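Local coordinates for protein cytochrome P450 (PDB 3WEC) that hydroxylates the ring nitrogen of the quinoline in aurachin alkaloids, a haem-dependent P450 monooxygenase step that confers their antibiotic activity, at residues R110-G113 with L114-A118; F211-L214 with A215-N219; A220-L224 with V225-S229. All coordinates share one frame; numbering follows the deposited sequence.

Contact 1 of 3, residues R110-G113 with L114-A118. With HEM (protoporphyrin IX containing Fe), chain B.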
ATOM      1  N   ARG A 110      -2.811 -14.726 -15.832  1.00 41.42           N
ATOM      2  CA  ARG A 110      -4.154 -14.538 -16.444  1.00 40.87           C
ATOM      3  C   ARG A 110      -4.884 -13.368 -15.796  1.00 37.48           C
ATOM      4  O   ARG A 110      -5.338 -12.471 -16.482  1.00 37.28           O
ATOM      5  CB  ARG A 110      -5.032 -15.807 -16.388  1.00 40.58           C
ATOM      6  CG  ARG A 110      -6.537 -15.514 -16.522  1.00 39.65           C
ATOM      7  CD  ARG A 110      -7.430 -16.780 -16.546  1.00 41.22           C
ATOM      8  NE  ARG A 110      -8.858 -16.480 -16.712  1.00 39.57           N
ATOM      9  CZ  ARG A 110      -9.657 -16.153 -15.691  1.00 38.44           C
ATOM     10  NH1 ARG A 110      -9.159 -16.114 -14.461  1.00 35.77           N
ATOM     11  NH2 ARG A 110     -10.945 -15.862 -15.897  1.00 38.40           N
ATOM     12  N   LEU A 111      -4.990 -13.386 -14.482  1.00 36.57           N
ATOM     13  CA  LEU A 111      -5.721 -12.333 -13.743  1.00 35.10           C
ATOM     14  C   LEU A 111      -5.113 -10.929 -13.937  1.00 35.94           C
ATOM     15  O   LEU A 111      -5.849  -9.959 -14.162  1.00 36.43           O
ATOM     16  CB  LEU A 111      -5.790 -12.700 -12.274  1.00 34.38           C
ATOM     17  CG  LEU A 111      -6.731 -13.873 -11.907  1.00 35.88           C
ATOM     18  CD1 LEU A 111      -6.350 -14.479 -10.553  1.00 35.21           C
ATOM     19  CD2 LEU A 111      -8.201 -13.403 -11.902  1.00 35.15           C
ATOM     20  N   ARG A 112      -3.777 -10.842 -13.907  1.00 35.79           N
ATOM     21  CA  ARG A 112      -3.048  -9.585 -14.063  1.00 35.50           C
ATOM     22  C   ARG A 112      -3.302  -8.952 -15.396  1.00 35.99           C
ATOM     23  O   ARG A 112      -3.478  -7.739 -15.472  1.00 34.07           O
ATOM     24  CB  ARG A 112      -1.513  -9.803 -13.960  1.00 38.58           C
ATOM     25  CG  ARG A 112      -0.702  -8.543 -14.180  1.00 39.59           C
ATOM     26  CD  ARG A 112      -0.715  -7.599 -12.988  1.00 39.00           C
ATOM     27  NE  ARG A 112       0.196  -6.475 -13.234  1.00 41.38           N
ATOM     28  CZ  ARG A 112       0.885  -5.813 -12.306  1.00 40.25           C
ATOM     29  NH1 ARG A 112       0.811  -6.154 -11.021  1.00 38.20           N
ATOM     30  NH2 ARG A 112       1.665  -4.811 -12.673  1.00 40.58           N
ATOM     31  N   GLY A 113      -3.207  -9.763 -16.458  1.00 37.63           N
ATOM     32  CA  GLY A 113      -3.381  -9.271 -17.801  1.00 39.20           C
ATOM     33  C   GLY A 113      -4.769  -8.715 -18.051  1.00 39.03           C
ATOM     34  O   GLY A 113      -4.918  -7.630 -18.604  1.00 40.32           O
ATOM     35  N   LEU A 114      -5.789  -9.456 -17.630  1.00 37.24           N
ATOM     36  CA  LEU A 114      -7.156  -9.033 -17.835  1.00 37.46           C
ATOM     37  C   LEU A 114      -7.442  -7.779 -16.985  1.00 35.13           C
ATOM     38  O   LEU A 114      -7.940  -6.790 -17.496  1.00 36.61           O
ATOM     39  CB  LEU A 114      -8.134 -10.177 -17.469  1.00 36.98           C
ATOM     40  CG  LEU A 114      -8.018 -11.440 -18.317  1.00 39.29           C
ATOM     41  CD1 LEU A 114      -8.887 -12.610 -17.832  1.00 38.71           C
ATOM     42  CD2 LEU A 114      -8.328 -11.079 -19.762  1.00 41.40           C
ATOM     43  N   VAL A 115      -7.041  -7.807 -15.730  1.00 32.00           N
ATOM     44  CA  VAL A 115      -7.309  -6.700 -14.833  1.00 31.09           C
ATOM     45  C   VAL A 115      -6.561  -5.426 -15.260  1.00 31.94           C
ATOM     46  O   VAL A 115      -7.177  -4.380 -15.440  1.00 31.79           O
ATOM     47  CB  VAL A 115      -6.997  -7.102 -13.392  1.00 28.59           C
ATOM     48  CG1 VAL A 115      -6.998  -5.900 -12.481  1.00 27.04           C
ATOM     49  CG2 VAL A 115      -7.974  -8.167 -12.912  1.00 28.60           C
ATOM     50  N   SER A 116      -5.260  -5.517 -15.503  1.00 32.89           N
ATOM     51  CA  SER A 116      -4.512  -4.322 -15.853  1.00 34.81           C
ATOM     52  C   SER A 116      -4.929  -3.735 -17.182  1.00 38.65           C
ATOM     53  O   SER A 116      -4.676  -2.551 -17.423  1.00 39.40           O
ATOM     54  CB  SER A 116      -3.021  -4.603 -15.909  1.00 36.50           C
ATOM     55  OG  SER A 116      -2.757  -5.671 -16.785  1.00 41.54           O
ATOM     56  N   ASP A 117      -5.518  -4.555 -18.070  1.00 39.20           N
ATOM     57  CA  ASP A 117      -6.013  -4.012 -19.352  1.00 42.53           C
ATOM     58  C   ASP A 117      -7.216  -3.068 -19.027  1.00 41.36           C
ATOM     59  O   ASP A 117      -7.257  -1.890 -19.417  1.00 41.29           O
ATOM     60  CB  ASP A 117      -6.330  -5.152 -20.355  1.00 44.23           C
ATOM     61  CG  ASP A 117      -6.985  -4.667 -21.630  1.00 49.76           C
ATOM     62  OD1 ASP A 117      -7.482  -3.525 -21.647  1.00 51.76           O
ATOM     63  OD2 ASP A 117      -6.976  -5.404 -22.671  1.00 52.11           O
ATOM     64  N   ALA A 118      -8.159  -3.564 -18.231  1.00 40.19           N
ATOM     65  CA  ALA A 118      -9.282  -2.725 -17.833  1.00 39.23           C
ATOM     66  C   ALA A 118      -8.841  -1.549 -16.968  1.00 37.50           C
ATOM     67  O   ALA A 118      -9.453  -0.475 -16.999  1.00 38.88           O
ATOM     68  CB  ALA A 118     -10.306  -3.552 -17.105  1.00 37.40           C
TER
HETATM   69  CHA HEM B 501       0.699  -4.530  -5.092  1.00 25.08           C
HETATM   70  CHB HEM B 501       2.761  -0.627  -2.808  1.00 24.97           C
HETATM   71  CHC HEM B 501      -0.917   2.230  -4.357  1.00 24.00           C
HETATM   72  CHD HEM B 501      -3.086  -1.796  -6.497  1.00 22.71           C
HETATM   73  C1A HEM B 501       1.515  -3.638  -4.300  1.00 24.28           C
HETATM   74  C2A HEM B 501       2.674  -4.160  -3.503  1.00 28.16           C
HETATM   75  C3A HEM B 501       3.254  -3.004  -2.860  1.00 29.55           C
HETATM   76  C4A HEM B 501       2.386  -1.910  -3.290  1.00 24.80           C
HETATM   77  CMA HEM B 501       4.483  -2.963  -1.922  1.00 28.39           C
HETATM   78  CAA HEM B 501       3.278  -5.560  -3.337  1.00 27.61           C
HETATM   79  CBA HEM B 501       4.265  -5.662  -4.515  1.00 27.44           C
HETATM   80  CGA HEM B 501       5.174  -6.901  -4.394  1.00 31.98           C
HETATM   81  O1A HEM B 501       4.817  -7.923  -3.736  1.00 28.10           O
HETATM   82  O2A HEM B 501       6.273  -6.888  -5.018  1.00 31.39           O
HETATM   83  C1B HEM B 501       1.876   0.510  -3.046  1.00 26.52           C
HETATM   84  C2B HEM B 501       2.325   1.829  -2.611  1.00 23.93           C
HETATM   85  C3B HEM B 501       1.213   2.627  -3.052  1.00 24.75           C
HETATM   86  C4B HEM B 501       0.276   1.709  -3.689  1.00 25.81           C
HETATM   87  CMB HEM B 501       3.542   2.283  -1.854  1.00 24.45           C
HETATM   88  CAB HEM B 501       1.143   4.097  -2.841  1.00 26.47           C
HETATM   89  CBB HEM B 501       0.025   4.631  -2.418  1.00 27.54           C
HETATM   90  C1C HEM B 501      -1.816   1.389  -5.118  1.00 23.95           C
HETATM   91  C2C HEM B 501      -3.110   1.864  -5.610  1.00 24.97           C
HETATM   92  C3C HEM B 501      -3.718   0.662  -6.219  1.00 25.46           C
HETATM   93  C4C HEM B 501      -2.797  -0.444  -6.048  1.00 21.40           C
HETATM   94  CMC HEM B 501      -3.626   3.270  -5.476  1.00 27.00           C
HETATM   95  CAC HEM B 501      -5.062   0.504  -6.867  1.00 26.36           C
HETATM   96  CBC HEM B 501      -5.808   1.531  -7.206  1.00 29.59           C
HETATM   97  C1D HEM B 501      -2.237  -2.965  -6.235  1.00 24.71           C
HETATM   98  C2D HEM B 501      -2.551  -4.251  -6.852  1.00 26.67           C
HETATM   99  C3D HEM B 501      -1.425  -5.107  -6.431  1.00 26.71           C
HETATM  100  C4D HEM B 501      -0.573  -4.165  -5.686  1.00 26.02           C
HETATM  101  CMD HEM B 501      -3.789  -4.613  -7.642  1.00 28.24           C
HETATM  102  CAD HEM B 501      -1.209  -6.567  -6.711  1.00 26.80           C
HETATM  103  CBD HEM B 501      -0.253  -6.638  -7.926  1.00 24.47           C
HETATM  104  CGD HEM B 501       0.051  -8.036  -8.351  1.00 27.50           C
HETATM  105  O1D HEM B 501       0.195  -8.232  -9.591  1.00 29.53           O
HETATM  106  O2D HEM B 501       0.140  -8.950  -7.467  1.00 26.52           O
HETATM  107  NA  HEM B 501       1.361  -2.188  -4.289  1.00 25.41           N
HETATM  108  NB  HEM B 501       0.703   0.422  -3.743  1.00 25.46           N
HETATM  109  NC  HEM B 501      -1.583   0.015  -5.425  1.00 22.44           N
HETATM  110  ND  HEM B 501      -1.038  -2.896  -5.588  1.00 27.49           N
HETATM  111 FE   HEM B 501      -0.304  -1.178  -4.631  1.00 24.39          FE
HETATM  112  O   HOH W   1      -1.248  -1.364  -2.348  1.00 21.46           O
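Arg-112 O accepts two bonds from Ser-116, one turn further along helix 107-121: the amide N at 2.8 Å and the hydroxyl OG at 2.6 Å, which approach from opposite faces of the carbonyl plane. The hydroxyl gets there because chi1 (55°) sets OG between the backbone N and the carbonyl carbon, folded back on the preceding turn. Two further i to i+4 bonds continue the helix, Val-115 N to Leu-111 O at 2.9 Å and, longer, Leu-114 N to Arg-110 O at 3.3 Å. The extended side chain of Arg-110 passes aslant over Leu-114: Leu-114 CD1 lies 4.0 Å from Arg-110 CG and over one guanidinium face, offset toward the rim; the charged end forms salt bridges with Glu-242 and Asp-236. Asp-117 is held by Arg-121 and His-233.

The side chain of Arg-112 leaves the helix for the haem. Its CG is anti to the backbone N (chi1 177°) and the chain bends at chi2, bringing NH1 to the propionate oxygen HEM O1D at 2.6 Å, with the carboxylate carbon CGD at the guanidinium edge and in its plane. NH2 bonds His-360 O, next to the axial cysteine, Cys-361, while His-108, one turn earlier, also binds the haem. Arg-112 therefore ties the propionate both to this helix and to the cysteine loop, and its positive charge would be expected to offset the carboxylate's negative one.

Contact 2 of 3, residues F211-L214 with A215-N219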
ATOM      1  N   PHE A 211     -20.707  -5.497  -5.441  1.00 45.08           N
ATOM      2  CA  PHE A 211     -19.888  -5.450  -6.673  1.00 42.89           C
ATOM      3  C   PHE A 211     -20.367  -6.394  -7.771  1.00 44.03           C
ATOM      4  O   PHE A 211     -20.462  -5.959  -8.909  1.00 45.71           O
ATOM      5  CB  PHE A 211     -18.371  -5.540  -6.421  1.00 39.05           C
ATOM      6  CG  PHE A 211     -17.748  -4.221  -6.013  1.00 38.63           C
ATOM      7  CD1 PHE A 211     -18.009  -3.048  -6.741  1.00 39.26           C
ATOM      8  CD2 PHE A 211     -16.888  -4.143  -4.917  1.00 36.95           C
ATOM      9  CE1 PHE A 211     -17.434  -1.829  -6.362  1.00 38.07           C
ATOM     10  CE2 PHE A 211     -16.345  -2.915  -4.519  1.00 36.09           C
ATOM     11  CZ  PHE A 211     -16.614  -1.763  -5.254  1.00 35.97           C
ATOM     12  N   ARG A 212     -20.687  -7.647  -7.431  1.00 44.96           N
ATOM     13  CA  ARG A 212     -21.344  -8.606  -8.360  1.00 48.32           C
ATOM     14  C   ARG A 212     -22.519  -7.972  -9.109  1.00 50.54           C
ATOM     15  O   ARG A 212     -22.529  -7.880 -10.338  1.00 50.35           O
ATOM     16  CB  ARG A 212     -21.901  -9.826  -7.625  1.00 51.15           C
ATOM     17  CG  ARG A 212     -20.883 -10.686  -6.921  1.00 51.27           C
ATOM     18  CD  ARG A 212     -21.550 -12.021  -6.616  1.00 56.76           C
ATOM     19  NE  ARG A 212     -20.657 -12.920  -5.885  1.00 58.08           N
ATOM     20  CZ  ARG A 212     -20.693 -13.145  -4.568  1.00 60.22           C
ATOM     21  NH1 ARG A 212     -19.818 -13.999  -4.049  1.00 62.00           N
ATOM     22  NH2 ARG A 212     -21.571 -12.529  -3.761  1.00 60.00           N
ATOM     23  N   THR A 213     -23.489  -7.535  -8.317  1.00 52.31           N
ATOM     24  CA  THR A 213     -24.751  -6.979  -8.756  1.00 55.91           C
ATOM     25  C   THR A 213     -24.566  -5.760  -9.666  1.00 56.33           C
ATOM     26  O   THR A 213     -25.269  -5.636 -10.665  1.00 59.20           O
ATOM     27  CB  THR A 213     -25.584  -6.606  -7.506  1.00 57.47           C
ATOM     28  OG1 THR A 213     -25.737  -7.774  -6.685  1.00 57.70           O
ATOM     29  CG2 THR A 213     -26.962  -6.049  -7.884  1.00 62.00           C
ATOM     30  N   LEU A 214     -23.639  -4.863  -9.317  1.00 54.25           N
ATOM     31  CA  LEU A 214     -23.326  -3.721 -10.187  1.00 55.26           C
ATOM     32  C   LEU A 214     -22.773  -4.155 -11.568  1.00 55.53           C
ATOM     33  O   LEU A 214     -23.135  -3.572 -12.604  1.00 58.86           O
ATOM     34  CB  LEU A 214     -22.366  -2.746  -9.499  1.00 52.60           C
ATOM     35  CG  LEU A 214     -22.001  -1.488 -10.299  1.00 52.95           C
ATOM     36  CD1 LEU A 214     -23.225  -0.628 -10.642  1.00 56.67           C
ATOM     37  CD2 LEU A 214     -20.952  -0.669  -9.574  1.00 50.43           C
ATOM     38  N   ALA A 215     -21.922  -5.187 -11.567  1.00 53.03           N
ATOM     39  CA  ALA A 215     -21.336  -5.762 -12.789  1.00 51.60           C
ATOM     40  C   ALA A 215     -22.320  -6.469 -13.717  1.00 55.15           C
ATOM     41  O   ALA A 215     -22.161  -6.411 -14.943  1.00 55.48           O
ATOM     42  CB  ALA A 215     -20.237  -6.730 -12.426  1.00 47.18           C
ATOM     43  N   THR A 216     -23.297  -7.180 -13.150  1.00 57.81           N
ATOM     44  CA  THR A 216     -24.212  -8.003 -13.973  1.00 62.08           C
ATOM     45  C   THR A 216     -25.370  -7.152 -14.472  1.00 66.43           C
ATOM     46  O   THR A 216     -26.218  -7.607 -15.230  1.00 68.50           O
ATOM     47  CB  THR A 216     -24.843  -9.166 -13.179  1.00 62.94           C
ATOM     48  OG1 THR A 216     -25.870  -8.643 -12.319  1.00 64.21           O
ATOM     49  CG2 THR A 216     -23.790  -9.922 -12.360  1.00 58.46           C
ATOM     50  N   SER A 217     -25.389  -5.915 -14.020  1.00 67.42           N
ATOM     51  CA  SER A 217     -26.568  -5.089 -14.100  1.00 73.57           C
ATOM     52  C   SER A 217     -26.230  -3.913 -14.964  1.00 74.12           C
ATOM     53  O   SER A 217     -26.151  -2.765 -14.496  1.00 73.96           O
ATOM     54  CB  SER A 217     -26.986  -4.663 -12.698  1.00 75.02           C
ATOM     55  OG  SER A 217     -27.416  -5.811 -11.981  1.00 76.72           O
ATOM     56  N   GLY A 218     -26.008  -4.257 -16.229  1.00 75.25           N
ATOM     57  CA  GLY A 218     -25.633  -3.358 -17.304  1.00 77.71           C
ATOM     58  C   GLY A 218     -24.975  -2.058 -16.915  1.00 77.15           C
ATOM     59  O   GLY A 218     -23.824  -2.036 -16.400  1.00 73.07           O
ATOM     60  N   ASN A 219     -25.724  -0.975 -17.148  1.00 81.77           N
ATOM     61  CA  ASN A 219     -25.177   0.385 -17.038  1.00 81.63           C
ATOM     62  C   ASN A 219     -24.691   0.805 -15.628  1.00 78.24           C
ATOM     63  O   ASN A 219     -25.182   1.770 -15.018  1.00 81.76           O
ATOM     64  CB  ASN A 219     -26.012   1.445 -17.813  1.00 86.87           C
ATOM     65  CG  ASN A 219     -27.228   1.951 -17.048  1.00 90.60           C
ATOM     66  OD1 ASN A 219     -27.777   3.007 -17.378  1.00 94.07           O
ATOM     67  ND2 ASN A 219     -27.651   1.215 -16.026  1.00 89.35           N
TER
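Backbone bonds of the i to i+4 kind run near the C-terminal end of helix 194-216, Ala-215 N to Phe-211 O at 3.1 Å and Thr-216 N to Arg-212 O at 3.0 Å, with a loop following. This is the C-terminal part of a long helix of the P450 fold, at the protein surface. The side chains divide between two sides. Phe-211 is buried, its ring packing on Ala-244 and Cys-247 of helix 240-271; Leu-214 lies on Pro-168 and Val-225. Ala-215 CB sits 3.3 Å from Arg-212 O and also meets helix 224-230 at Val-225 and Ser-229. Arg-212 extends from the helix to a salt bridge with Asp-241 through NE, and Thr-213 OG1 bonds back to Asp-209 O one turn earlier. On the exposed side, the hydroxyl of Ser-217 turns back toward the carbonyl of Thr-213, though the position of that oxygen is uncertain. Thr-216 points its methyl, CG2, at the preceding turn (chi1 75° sets it anti to the carbonyl carbon), leaving CG2 3.1 Å from Arg-212 O.

Contact 3 of 3, residues A220-L224 with V225-S229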
ATOM      1  N   ALA A 220     -23.711   0.051 -15.132  1.00 71.35           N
ATOM      2  CA  ALA A 220     -22.739   0.621 -14.240  1.00 67.21           C
ATOM      3  C   ALA A 220     -22.310   1.838 -15.032  1.00 68.10           C
ATOM      4  O   ALA A 220     -22.198   1.762 -16.263  1.00 70.20           O
ATOM      5  CB  ALA A 220     -21.554  -0.323 -14.060  1.00 61.63           C
ATOM      6  N   PRO A 221     -22.119   2.977 -14.360  1.00 66.85           N
ATOM      7  CA  PRO A 221     -21.488   4.101 -15.048  1.00 66.66           C
ATOM      8  C   PRO A 221     -20.194   3.692 -15.767  1.00 62.78           C
ATOM      9  O   PRO A 221     -19.635   2.619 -15.482  1.00 58.77           O
ATOM     10  CB  PRO A 221     -21.163   5.054 -13.892  1.00 65.33           C
ATOM     11  CG  PRO A 221     -22.280   4.819 -12.928  1.00 66.87           C
ATOM     12  CD  PRO A 221     -22.631   3.355 -13.030  1.00 66.05           C
ATOM     13  N   GLU A 222     -19.739   4.544 -16.689  1.00 64.12           N
ATOM     14  CA  GLU A 222     -18.365   4.490 -17.209  1.00 62.92           C
ATOM     15  C   GLU A 222     -17.348   4.314 -16.069  1.00 58.09           C
ATOM     16  O   GLU A 222     -17.438   4.989 -15.038  1.00 58.13           O
ATOM     17  CB  GLU A 222     -18.018   5.775 -17.967  1.00 66.55           C
ATOM     18  CG  GLU A 222     -18.821   6.041 -19.228  1.00 73.38           C
ATOM     19  CD  GLU A 222     -18.510   5.094 -20.391  1.00 74.42           C
ATOM     20  OE1 GLU A 222     -17.651   4.187 -20.256  1.00 70.60           O
ATOM     21  OE2 GLU A 222     -19.156   5.271 -21.455  1.00 79.61           O
ATOM     22  N   GLY A 223     -16.393   3.401 -16.239  1.00 54.67           N
ATOM     23  CA  GLY A 223     -15.391   3.133 -15.192  1.00 48.92           C
ATOM     24  C   GLY A 223     -15.024   1.665 -15.073  1.00 45.65           C
ATOM     25  O   GLY A 223     -15.267   0.889 -15.991  1.00 46.09           O
ATOM     26  N   LEU A 224     -14.493   1.288 -13.911  1.00 42.31           N
ATOM     27  CA  LEU A 224     -13.699   0.068 -13.775  1.00 39.55           C
ATOM     28  C   LEU A 224     -14.548  -1.163 -13.713  1.00 39.56           C
ATOM     29  O   LEU A 224     -14.256  -2.122 -14.408  1.00 39.88           O
ATOM     30  CB  LEU A 224     -12.741   0.118 -12.555  1.00 35.80           C
ATOM     31  CG  LEU A 224     -11.742  -1.052 -12.568  1.00 33.57           C
ATOM     32  CD1 LEU A 224     -10.834  -0.950 -13.787  1.00 34.66           C
ATOM     33  CD2 LEU A 224     -10.938  -1.153 -11.281  1.00 31.39           C
ATOM     34  N   VAL A 225     -15.607  -1.128 -12.892  1.00 40.25           N
ATOM     35  CA  VAL A 225     -16.558  -2.235 -12.808  1.00 40.93           C
ATOM     36  C   VAL A 225     -17.031  -2.602 -14.182  1.00 44.17           C
ATOM     37  O   VAL A 225     -17.039  -3.775 -14.540  1.00 45.93           O
ATOM     38  CB  VAL A 225     -17.801  -1.925 -11.948  1.00 41.63           C
ATOM     39  CG1 VAL A 225     -18.638  -3.180 -11.815  1.00 41.73           C
ATOM     40  CG2 VAL A 225     -17.388  -1.447 -10.582  1.00 38.96           C
ATOM     41  N   ARG A 226     -17.428  -1.605 -14.961  1.00 47.76           N
ATOM     42  CA  ARG A 226     -17.985  -1.912 -16.264  1.00 51.76           C
ATOM     43  C   ARG A 226     -16.870  -2.481 -17.153  1.00 50.40           C
ATOM     44  O   ARG A 226     -17.055  -3.494 -17.783  1.00 52.01           O
ATOM     45  CB  ARG A 226     -18.670  -0.690 -16.908  1.00 56.95           C
ATOM     46  CG  ARG A 226     -19.547  -1.045 -18.109  1.00 63.53           C
ATOM     47  CD  ARG A 226     -19.678   0.124 -19.076  1.00 68.84           C
ATOM     48  NE  ARG A 226     -20.905   0.890 -18.861  1.00 74.25           N
ATOM     49  CZ  ARG A 226     -21.063   2.169 -19.210  1.00 78.37           C
ATOM     50  NH1 ARG A 226     -20.060   2.829 -19.772  1.00 77.73           N
ATOM     51  NH2 ARG A 226     -22.220   2.802 -18.989  1.00 81.20           N
ATOM     52  N   ARG A 227     -15.701  -1.852 -17.166  1.00 48.82           N
ATOM     53  CA  ARG A 227     -14.627  -2.301 -18.055  1.00 47.99           C
ATOM     54  C   ARG A 227     -14.095  -3.696 -17.722  1.00 44.69           C
ATOM     55  O   ARG A 227     -13.652  -4.382 -18.632  1.00 46.07           O
ATOM     56  CB  ARG A 227     -13.490  -1.295 -18.099  1.00 47.69           C
ATOM     57  CG  ARG A 227     -13.947   0.062 -18.532  1.00 51.47           C
ATOM     58  CD  ARG A 227     -13.125   0.593 -19.673  1.00 56.32           C
ATOM     59  NE  ARG A 227     -12.733   1.975 -19.409  1.00 60.70           N
ATOM     60  CZ  ARG A 227     -13.536   3.037 -19.476  1.00 65.20           C
ATOM     61  NH1 ARG A 227     -13.040   4.232 -19.197  1.00 65.93           N
ATOM     62  NH2 ARG A 227     -14.825   2.918 -19.827  1.00 69.03           N
ATOM     63  N   LEU A 228     -14.149  -4.083 -16.442  1.00 40.46           N
ATOM     64  CA  LEU A 228     -13.788  -5.426 -15.972  1.00 39.92           C
ATOM     65  C   LEU A 228     -14.711  -6.490 -16.572  1.00 41.92           C
ATOM     66  O   LEU A 228     -14.276  -7.599 -16.896  1.00 41.17           O
ATOM     67  CB  LEU A 228     -13.826  -5.508 -14.429  1.00 36.33           C
ATOM     68  CG  LEU A 228     -12.607  -4.911 -13.689  1.00 34.50           C
ATOM     69  CD1 LEU A 228     -12.780  -4.922 -12.184  1.00 31.24           C
ATOM     70  CD2 LEU A 228     -11.293  -5.593 -14.046  1.00 32.61           C
ATOM     71  N   SER A 229     -15.994  -6.140 -16.704  1.00 45.53           N
ATOM     72  CA  SER A 229     -16.953  -6.938 -17.519  1.00 48.85           C
ATOM     73  C   SER A 229     -16.577  -7.060 -19.014  1.00 50.23           C
ATOM     74  O   SER A 229     -16.660  -8.154 -19.567  1.00 50.66           O
ATOM     75  CB  SER A 229     -18.384  -6.390 -17.423  1.00 52.14           C
ATOM     76  OG  SER A 229     -18.650  -5.859 -16.148  1.00 54.37           O
TER
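Leu-224 and Leu-228 pack tightly at the start of helix 224-230, CG of the first meeting CD1 of the second at 4.0 Å, and Leu-228 N bonds Leu-224 O at 2.8 Å. Both leucines are buried against helix 240-271, Leu-224 on Ile-250 and Leu-228 on Ile-243 and Thr-246, and both also reach helix 107-121. Gly-223 is the N-cap residue; its O takes the amide of Arg-227 at 3.0 Å, closing the first turn. Buried Ala-220 adds to the packed part, its CB lying 4.1 Å from Arg-226 CB.

The more open side is polar. Glu-222, an exposed residue, bends at chi2 so that its carboxylate turns back toward two arginines of the helix. OE1 meets Arg-227 NH2 at 3.1 Å, nearly along its own C-O axis and in the guanidinium plane, with an N-H...O angle of 137°. It also faces Arg-226 NH1 in a second salt bridge, which is doubtful in its details. The guanidinium of Arg-226 folds over the loop, Pro-221 C lying 3.8 Å above its plane, over the centre. Arg-227 NH1 bonds Arg-121 O at the end of helix 107-121. With Arg-227 bonded to it and Arg-226 less surely at hand, OE1 sits in a positive surrounding that would favour the ionised carboxylate, and the bridge joins the loop to the first turn.

In the fold
The three contacts follow one another along the chain and lie on the same side of its centre. Contact 1 is on helix 107-121, contact 2 lies near the C-terminal end of helix 194-216 and runs into the loop, and contact 3 covers the rest of that loop and helix 224-230. Contacts 2 and 3 have centres about 9 Å apart and pack directly, as where Leu-214 CD1 meets Ala-220 CB. Contacts 1 and 3, with centres about 14 Å apart, also meet, through Ala-118 with Leu-224 and Leu-228, whereas contacts 1 and 2 do not touch. Helix 224-230 therefore lies between the other two, and all three pack on helix 240-271. Only contact 1 holds a haem-binding residue, so the set runs from the haem propionate to the surface.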